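Local structure of precorrin-3 methylase (Rhodobacter capsulatus, 3NUT) at residues T120-A125 with A165-N170; A131-D136 with V228-N233. The protein probably transfers a methyl group from S-adenosyl-L-methionine to a precorrin intermediate on the route to adenosylcobalamin, and is seen here with S-adenosyl-L-homocysteine bound. All coordinates share one frame; numbering follows the deposited sequence.

Interaction 1 (T120-A125 with A165-N170). With SAH (S-adenosyl-L-homocysteine), chain E.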
ATOM      1  N   THR A 120      -0.637   1.434  -5.289  1.00 25.37           N
ATOM      2  CA  THR A 120      -0.523   0.024  -5.653  1.00 26.37           C
ATOM      3  C   THR A 120      -1.893  -0.542  -5.968  1.00 27.01           C
ATOM      4  O   THR A 120      -2.879  -0.199  -5.294  1.00 27.35           O
ATOM      5  CB  THR A 120       0.002  -0.884  -4.549  1.00 27.14           C
ATOM      6  OG1 THR A 120      -0.702  -0.604  -3.330  1.00 28.15           O
ATOM      7  CG2 THR A 120       1.455  -0.718  -4.345  1.00 28.22           C
ATOM      8  N   ALA A 121      -1.918  -1.465  -6.939  1.00 26.83           N
ATOM      9  CA  ALA A 121      -3.099  -2.206  -7.337  1.00 26.94           C
ATOM     10  C   ALA A 121      -3.991  -2.715  -6.208  1.00 27.14           C
ATOM     11  O   ALA A 121      -5.218  -2.598  -6.292  1.00 28.33           O
ATOM     12  CB  ALA A 121      -2.702  -3.351  -8.284  1.00 26.19           C
ATOM     13  N   MET A 122      -3.419  -3.266  -5.151  1.00 28.16           N
ATOM     14  CA  MET A 122      -4.252  -3.793  -4.059  1.00 29.74           C
ATOM     15  C   MET A 122      -5.166  -2.724  -3.437  1.00 30.09           C
ATOM     16  O   MET A 122      -6.374  -2.935  -3.261  1.00 30.06           O
ATOM     17  CB  MET A 122      -3.414  -4.492  -2.978  1.00 30.23           C
ATOM     18  CG  MET A 122      -2.479  -3.599  -2.150  1.00 31.46           C
ATOM     19  SD  MET A 122      -1.495  -4.582  -0.970  1.00 32.11           S
ATOM     20  CE  MET A 122      -2.804  -5.253   0.040  1.00 38.43           C
ATOM     21  N   LEU A 123      -4.566  -1.574  -3.140  1.00 30.56           N
ATOM     22  CA  LEU A 123      -5.254  -0.471  -2.492  1.00 30.29           C
ATOM     23  C   LEU A 123      -6.153   0.237  -3.480  1.00 29.77           C
ATOM     24  O   LEU A 123      -7.155   0.795  -3.083  1.00 29.33           O
ATOM     25  CB  LEU A 123      -4.246   0.510  -1.865  1.00 30.84           C
ATOM     26  CG  LEU A 123      -3.445   0.032  -0.631  1.00 31.05           C
ATOM     27  CD1 LEU A 123      -2.693   1.194  -0.030  1.00 33.44           C
ATOM     28  CD2 LEU A 123      -4.329  -0.586   0.435  1.00 32.22           C
ATOM     29  N   ALA A 124      -5.799   0.213  -4.766  1.00 28.99           N
ATOM     30  CA  ALA A 124      -6.706   0.739  -5.755  1.00 29.74           C
ATOM     31  C   ALA A 124      -7.950  -0.182  -5.915  1.00 30.36           C
ATOM     32  O   ALA A 124      -9.072   0.314  -6.054  1.00 30.45           O
ATOM     33  CB  ALA A 124      -6.022   1.002  -7.066  1.00 28.23           C
ATOM     34  N   ALA A 125      -7.750  -1.497  -5.856  1.00 30.77           N
ATOM     35  CA  ALA A 125      -8.878  -2.458  -5.868  1.00 31.85           C
ATOM     36  C   ALA A 125      -9.711  -2.424  -4.578  1.00 32.29           C
ATOM     37  O   ALA A 125     -10.956  -2.338  -4.623  1.00 33.53           O
ATOM     38  CB  ALA A 125      -8.378  -3.863  -6.133  1.00 31.68           C
ATOM     39  N   ALA A 165      -6.097 -10.324   6.533  1.00 38.49           N
ATOM     40  CA  ALA A 165      -6.708 -10.213   5.226  1.00 38.20           C
ATOM     41  C   ALA A 165      -5.539 -10.303   4.245  1.00 37.54           C
ATOM     42  O   ALA A 165      -4.382 -10.126   4.647  1.00 38.07           O
ATOM     43  CB  ALA A 165      -7.492  -8.880   5.084  1.00 37.68           C
ATOM     44  N   MET A 166      -5.798 -10.620   2.986  1.00 37.19           N
ATOM     45  CA  MET A 166      -4.671 -10.770   2.045  1.00 37.43           C
ATOM     46  C   MET A 166      -4.920 -10.256   0.640  1.00 37.28           C
ATOM     47  O   MET A 166      -6.065 -10.253   0.134  1.00 37.50           O
ATOM     48  CB  MET A 166      -4.210 -12.224   1.918  1.00 37.49           C
ATOM     49  CG  MET A 166      -4.595 -13.166   3.027  1.00 38.12           C
ATOM     50  SD  MET A 166      -4.189 -14.828   2.480  1.00 41.46           S
ATOM     51  CE  MET A 166      -4.794 -15.795   3.861  1.00 43.49           C
ATOM     52  N   ALA A 167      -3.834  -9.874  -0.010  1.00 36.21           N
ATOM     53  CA  ALA A 167      -3.888  -9.539  -1.406  1.00 36.64           C
ATOM     54  C   ALA A 167      -2.853 -10.317  -2.206  1.00 36.86           C
ATOM     55  O   ALA A 167      -1.681 -10.404  -1.826  1.00 36.99           O
ATOM     56  CB  ALA A 167      -3.709  -8.046  -1.603  1.00 36.36           C
ATOM     57  N   PHE A 168      -3.294 -10.862  -3.333  1.00 37.87           N
ATOM     58  CA  PHE A 168      -2.438 -11.659  -4.215  1.00 38.72           C
ATOM     59  C   PHE A 168      -2.035 -10.912  -5.475  1.00 38.82           C
ATOM     60  O   PHE A 168      -2.884 -10.512  -6.253  1.00 38.35           O
ATOM     61  CB  PHE A 168      -3.130 -12.985  -4.594  1.00 39.05           C
ATOM     62  CG  PHE A 168      -3.460 -13.858  -3.406  1.00 40.08           C
ATOM     63  CD1 PHE A 168      -2.560 -13.973  -2.336  1.00 40.58           C
ATOM     64  CD2 PHE A 168      -4.665 -14.563  -3.354  1.00 39.40           C
ATOM     65  CE1 PHE A 168      -2.855 -14.773  -1.238  1.00 41.87           C
ATOM     66  CE2 PHE A 168      -4.971 -15.384  -2.251  1.00 40.71           C
ATOM     67  CZ  PHE A 168      -4.072 -15.479  -1.192  1.00 42.40           C
ATOM     68  N   TYR A 169      -0.727 -10.726  -5.652  1.00 39.90           N
ATOM     69  CA  TYR A 169      -0.181 -10.151  -6.869  1.00 41.19           C
ATOM     70  C   TYR A 169       0.295 -11.285  -7.780  1.00 42.35           C
ATOM     71  O   TYR A 169       0.924 -12.251  -7.320  1.00 42.60           O
ATOM     72  CB  TYR A 169       0.965  -9.176  -6.550  1.00 41.02           C
ATOM     73  CG  TYR A 169       0.548  -7.804  -5.996  1.00 41.19           C
ATOM     74  CD1 TYR A 169       0.723  -6.643  -6.747  1.00 40.14           C
ATOM     75  CD2 TYR A 169      -0.007  -7.677  -4.720  1.00 39.53           C
ATOM     76  CE1 TYR A 169       0.346  -5.385  -6.244  1.00 41.43           C
ATOM     77  CE2 TYR A 169      -0.388  -6.441  -4.214  1.00 40.82           C
ATOM     78  CZ  TYR A 169      -0.205  -5.284  -4.969  1.00 41.81           C
ATOM     79  OH  TYR A 169      -0.596  -4.045  -4.448  1.00 40.99           O
ATOM     80  N   ASN A 170      -0.014 -11.172  -9.068  1.00 44.01           N
ATOM     81  CA  ASN A 170       0.425 -12.155 -10.061  1.00 45.24           C
ATOM     82  C   ASN A 170      -0.209 -13.509  -9.771  1.00 46.70           C
ATOM     83  O   ASN A 170       0.488 -14.459  -9.441  1.00 46.83           O
ATOM     84  CB  ASN A 170       1.954 -12.268 -10.045  1.00 44.78           C
ATOM     85  CG  ASN A 170       2.626 -10.956 -10.292  1.00 43.82           C
ATOM     86  OD1 ASN A 170       2.428 -10.349 -11.322  1.00 42.86           O
ATOM     87  ND2 ASN A 170       3.419 -10.504  -9.342  1.00 44.28           N
TER
HETATM   88  N   SAH E1501       4.399  -2.620  -8.524  1.00 37.11           N
HETATM   89  CA  SAH E1501       3.051  -3.183  -8.843  1.00 37.66           C
HETATM   90  CB  SAH E1501       3.045  -4.712  -8.691  1.00 38.01           C
HETATM   91  CG  SAH E1501       3.772  -5.393  -9.852  1.00 41.03           C
HETATM   92  SD  SAH E1501       3.326  -7.100 -10.061  1.00 46.62           S
HETATM   93  C   SAH E1501       2.126  -2.560  -7.864  1.00 37.20           C
HETATM   94  O   SAH E1501       2.682  -1.961  -6.953  1.00 37.07           O
HETATM   95  OXT SAH E1501       0.881  -2.611  -7.916  1.00 36.04           O
HETATM   96  C5' SAH E1501       2.019  -7.000 -11.264  1.00 45.29           C
HETATM   97  C4' SAH E1501       0.699  -7.567 -10.705  1.00 44.43           C
HETATM   98  O4' SAH E1501       0.024  -6.543  -9.963  1.00 43.89           O
HETATM   99  C3' SAH E1501      -0.332  -8.059 -11.732  1.00 43.67           C
HETATM  100  O3' SAH E1501      -0.221  -9.451 -12.061  1.00 46.00           O
HETATM  101  C2' SAH E1501      -1.653  -7.835 -11.028  1.00 42.87           C
HETATM  102  O2' SAH E1501      -1.938  -8.879 -10.073  1.00 41.92           O
HETATM  103  C1' SAH E1501      -1.386  -6.574 -10.230  1.00 41.15           C
HETATM  104  N9  SAH E1501      -1.833  -5.360 -10.955  1.00 38.13           N
HETATM  105  C8  SAH E1501      -1.056  -4.382 -11.463  1.00 37.86           C
HETATM  106  N7  SAH E1501      -1.834  -3.417 -12.043  1.00 38.37           N
HETATM  107  C5  SAH E1501      -3.136  -3.773 -11.909  1.00 35.89           C
HETATM  108  C6  SAH E1501      -4.476  -3.221 -12.276  1.00 38.11           C
HETATM  109  N6  SAH E1501      -4.616  -2.045 -12.941  1.00 38.31           N
HETATM  110  N1  SAH E1501      -5.584  -3.929 -11.940  1.00 36.38           N
HETATM  111  C2  SAH E1501      -5.487  -5.104 -11.283  1.00 36.43           C
HETATM  112  N3  SAH E1501      -4.305  -5.657 -10.922  1.00 36.76           N
HETATM  113  C4  SAH E1501      -3.119  -5.058 -11.200  1.00 36.77           C

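Interaction 2 (A131-D136 with V228-N233)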
ATOM      1  N   ALA A 131     -13.761  -1.286   1.470  1.00 35.02           N
ATOM      2  CA  ALA A 131     -12.708  -1.302   2.465  1.00 34.66           C
ATOM      3  C   ALA A 131     -12.280  -2.716   2.924  1.00 34.93           C
ATOM      4  O   ALA A 131     -12.215  -2.997   4.122  1.00 35.14           O
ATOM      5  CB  ALA A 131     -13.131  -0.432   3.651  1.00 34.79           C
ATOM      6  N   PRO A 132     -11.962  -3.609   1.971  1.00 35.28           N
ATOM      7  CA  PRO A 132     -11.584  -4.984   2.326  1.00 35.72           C
ATOM      8  C   PRO A 132     -10.247  -5.169   3.066  1.00 36.39           C
ATOM      9  O   PRO A 132     -10.041  -6.203   3.712  1.00 35.40           O
ATOM     10  CB  PRO A 132     -11.531  -5.687   0.976  1.00 36.17           C
ATOM     11  CG  PRO A 132     -11.339  -4.593  -0.012  1.00 35.71           C
ATOM     12  CD  PRO A 132     -12.058  -3.426   0.516  1.00 34.81           C
ATOM     13  N   LEU A 133      -9.354  -4.184   2.980  1.00 36.81           N
ATOM     14  CA  LEU A 133      -8.064  -4.282   3.643  1.00 37.52           C
ATOM     15  C   LEU A 133      -7.995  -3.279   4.782  1.00 38.64           C
ATOM     16  O   LEU A 133      -6.910  -2.824   5.191  1.00 39.23           O
ATOM     17  CB  LEU A 133      -6.914  -4.055   2.640  1.00 36.76           C
ATOM     18  CG  LEU A 133      -6.839  -5.003   1.452  1.00 36.13           C
ATOM     19  CD1 LEU A 133      -6.134  -4.329   0.289  1.00 35.27           C
ATOM     20  CD2 LEU A 133      -6.175  -6.334   1.798  1.00 33.63           C
ATOM     21  N   GLY A 134      -9.170  -2.936   5.298  1.00 39.69           N
ATOM     22  CA  GLY A 134      -9.285  -2.009   6.422  1.00 40.48           C
ATOM     23  C   GLY A 134      -8.591  -2.460   7.699  1.00 41.21           C
ATOM     24  O   GLY A 134      -8.205  -1.629   8.525  1.00 41.47           O
ATOM     25  N   HIS A 135      -8.456  -3.770   7.876  1.00 41.51           N
ATOM     26  CA  HIS A 135      -7.766  -4.315   9.038  1.00 42.20           C
ATOM     27  C   HIS A 135      -6.401  -4.843   8.615  1.00 41.09           C
ATOM     28  O   HIS A 135      -6.070  -4.790   7.435  1.00 40.60           O
ATOM     29  CB  HIS A 135      -8.589  -5.447   9.657  1.00 43.15           C
ATOM     30  CG  HIS A 135      -9.684  -4.975  10.563  1.00 47.86           C
ATOM     31  ND1 HIS A 135     -10.607  -4.017  10.184  1.00 50.11           N
ATOM     32  CD2 HIS A 135     -10.019  -5.347  11.825  1.00 50.74           C
ATOM     33  CE1 HIS A 135     -11.453  -3.811  11.179  1.00 51.11           C
ATOM     34  NE2 HIS A 135     -11.122  -4.609  12.182  1.00 52.42           N
ATOM     35  N   ASP A 136      -5.634  -5.349   9.589  1.00 40.07           N
ATOM     36  CA  ASP A 136      -4.367  -6.036   9.351  1.00 39.04           C
ATOM     37  C   ASP A 136      -4.427  -6.897   8.096  1.00 38.33           C
ATOM     38  O   ASP A 136      -5.343  -7.709   7.923  1.00 38.40           O
ATOM     39  CB  ASP A 136      -3.991  -6.897  10.554  1.00 39.20           C
ATOM     40  CG  ASP A 136      -3.773  -6.075  11.812  1.00 39.27           C
ATOM     41  OD1 ASP A 136      -3.922  -4.843  11.751  1.00 42.84           O
ATOM     42  OD2 ASP A 136      -3.455  -6.652  12.868  1.00 40.22           O
ATOM     43  N   VAL A 228      -5.953  -8.714  -9.341  1.00 41.01           N
ATOM     44  CA  VAL A 228      -5.404  -8.811  -8.016  1.00 39.27           C
ATOM     45  C   VAL A 228      -6.522  -9.409  -7.151  1.00 38.67           C
ATOM     46  O   VAL A 228      -7.698  -9.041  -7.283  1.00 39.02           O
ATOM     47  CB  VAL A 228      -4.855  -7.432  -7.501  1.00 38.95           C
ATOM     48  CG1 VAL A 228      -5.958  -6.392  -7.353  1.00 37.92           C
ATOM     49  CG2 VAL A 228      -4.114  -7.595  -6.177  1.00 38.53           C
ATOM     50  N   VAL A 229      -6.160 -10.343  -6.289  1.00 37.52           N
ATOM     51  CA  VAL A 229      -7.153 -11.117  -5.557  1.00 36.48           C
ATOM     52  C   VAL A 229      -7.091 -10.748  -4.078  1.00 36.49           C
ATOM     53  O   VAL A 229      -6.038 -10.867  -3.425  1.00 36.29           O
ATOM     54  CB  VAL A 229      -6.948 -12.654  -5.769  1.00 36.75           C
ATOM     55  CG1 VAL A 229      -7.981 -13.477  -4.969  1.00 35.76           C
ATOM     56  CG2 VAL A 229      -6.969 -13.017  -7.259  1.00 34.50           C
ATOM     57  N   LEU A 230      -8.218 -10.280  -3.562  1.00 36.51           N
ATOM     58  CA  LEU A 230      -8.301  -9.876  -2.179  1.00 37.65           C
ATOM     59  C   LEU A 230      -9.019 -10.947  -1.378  1.00 38.45           C
ATOM     60  O   LEU A 230     -10.062 -11.447  -1.781  1.00 39.27           O
ATOM     61  CB  LEU A 230      -9.005  -8.526  -2.024  1.00 37.31           C
ATOM     62  CG  LEU A 230      -8.502  -7.349  -2.870  1.00 37.87           C
ATOM     63  CD1 LEU A 230      -9.424  -6.153  -2.697  1.00 36.70           C
ATOM     64  CD2 LEU A 230      -7.052  -6.959  -2.572  1.00 36.03           C
ATOM     65  N   VAL A 231      -8.422 -11.305  -0.255  1.00 39.01           N
ATOM     66  CA  VAL A 231      -8.988 -12.256   0.659  1.00 39.51           C
ATOM     67  C   VAL A 231      -9.277 -11.504   1.949  1.00 39.91           C
ATOM     68  O   VAL A 231      -8.383 -10.880   2.510  1.00 39.25           O
ATOM     69  CB  VAL A 231      -7.996 -13.407   0.944  1.00 39.78           C
ATOM     70  CG1 VAL A 231      -8.711 -14.545   1.658  1.00 39.34           C
ATOM     71  CG2 VAL A 231      -7.383 -13.913  -0.344  1.00 39.70           C
ATOM     72  N   GLY A 232     -10.522 -11.563   2.422  1.00 40.29           N
ATOM     73  CA  GLY A 232     -10.877 -10.901   3.673  1.00 41.66           C
ATOM     74  C   GLY A 232     -10.273 -11.527   4.923  1.00 42.47           C
ATOM     75  O   GLY A 232      -9.578 -12.551   4.839  1.00 42.81           O
ATOM     76  N   ASN A 233     -10.492 -10.877   6.069  1.00 43.53           N
ATOM     77  CA  ASN A 233     -10.362 -11.514   7.384  1.00 44.80           C
ATOM     78  C   ASN A 233     -11.546 -12.498   7.508  1.00 45.14           C
ATOM     79  O   ASN A 233     -12.421 -12.560   6.629  1.00 44.97           O
ATOM     80  CB  ASN A 233     -10.517 -10.483   8.522  1.00 44.81           C
ATOM     81  CG  ASN A 233      -9.390  -9.470   8.585  1.00 47.41           C
ATOM     82  OD1 ASN A 233      -8.314  -9.727   9.144  1.00 51.04           O
ATOM     83  ND2 ASN A 233      -9.645  -8.284   8.056  1.00 48.47           N
TER

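Interaction 1 (T120-A125 with A165-N170)
The cofactor pocket of this tetrapyrrole methylase is lined here by the first turn of helix 121-129 and the C-terminal end of strand 165-169, with S-adenosyl-L-homocysteine (SAH) lying against both. Tyr-169 joins the two: CG anti to its own carbonyl carbon (chi1 -76°) sends the ring across to the helix start, so that its hydroxyl meets the backbone there. Met-122 N donates to Tyr-169 OH at 3.0 Å, a fairly straight bond (157°) that engages an amide of the helix's first turn. One residue earlier, Ala-121 N gives its hydrogen to the SAH carboxylate oxygen OXT, 3.2 Å away. That oxygen lies in the plane of the Tyr-169 ring, at its edge, 3.3 Å from Tyr-169 CE1. Two successive amides thus hold the phenol and the cofactor carboxylate, and the helix N-terminus would probably help to stabilise the negative charge of the SAH carboxylate. Met-122, its CG in the crowded position between N and carbonyl carbon (chi1 67°), crosses the phenol end at about a right angle. Its SD forms a Met-aromatic contact at the ring edge, and the bend at chi3 brings Met-122 CE to 3.4 Å from Ala-167 CB, a tight pair. With an alanine at Tyr-169 the acceptor of Met-122 N would be gone, which would probably loosen the pocket wall beside the SAH carboxylate. Beyond the ring, Asn-170 N donates to the ribose O2' of SAH, almost straight at 3.2 Å, while Asn-170 ND2 is bonded to Asn-141. Phe-92 packs edge-to-face with Tyr-169, and strand 165-169 runs between strands 137-141 and 227-231, whose Phe-137, Ala-139 and Leu-230 pack around Met-122 and Ala-167.

Interaction 2 (A131-D136 with V228-N233)
Leu-230 projects from its strand toward the turn that follows helix 121-129, and its two methyl groups divide between two neighbours. CD1 meets Pro-132 CG at 3.6 Å, the proline ring and the leucine branch crossing obliquely. CD2 touches Leu-133 CD1 at 4.0 Å, and here the two side chains cross at about a right angle. The first torsion of Leu-230 (chi1 -52°) sets CG anti to the carbonyl carbon, beside the backbone N, and from there the branch reaches both partners. Pro-132 and Leu-133 are the central residues of a type I beta turn, closed by Gly-134 N bonding to Ala-131 O at 3.3 Å, so the turn presents adjacent apolar side chains to one strand residue. Farther along, Asn-233 lies crosswise to His-135, the amide plane 70° from the imidazole plane, with the amide end against His-135 CB. Asp-136 directs its carboxylate elsewhere, to salt bridges with Arg-155 and Lys-147 of the second subunit. Ala-126 of helix 121-129 backs Pro-132 and Leu-133, while Ala-167 and Leu-198 flank Leu-230. The arrangement is that of an apolar core between a mixed beta-sheet and the helix and turn packed on its face, in an alpha/beta domain of the tetrapyrrole methylase family.

Interactions 1 and 2 lie side by side, their centres about 8 Å apart, on one mixed sheet in which strands 165-169 and 227-231 are antiparallel neighbours. Probable hydrogen bonds join them directly: Met-166 O to Val-231 N at 2.6 Å and Phe-168 N to Val-229 O at 2.7 Å. Along the chain the segments alternate, 120-125, 131-136, 165-170 and 228-233, so helix 121-129 and the turn after it pack in succession against two adjacent strands. Leu-133 touching Met-122 continues the apolar layer between them. Interaction 1 lies at the cofactor pocket, which interaction 2 reaches through Val-228, while its Pro-132, Leu-133 and Leu-230 contacts lie farther along the sheet; both reach the second subunit.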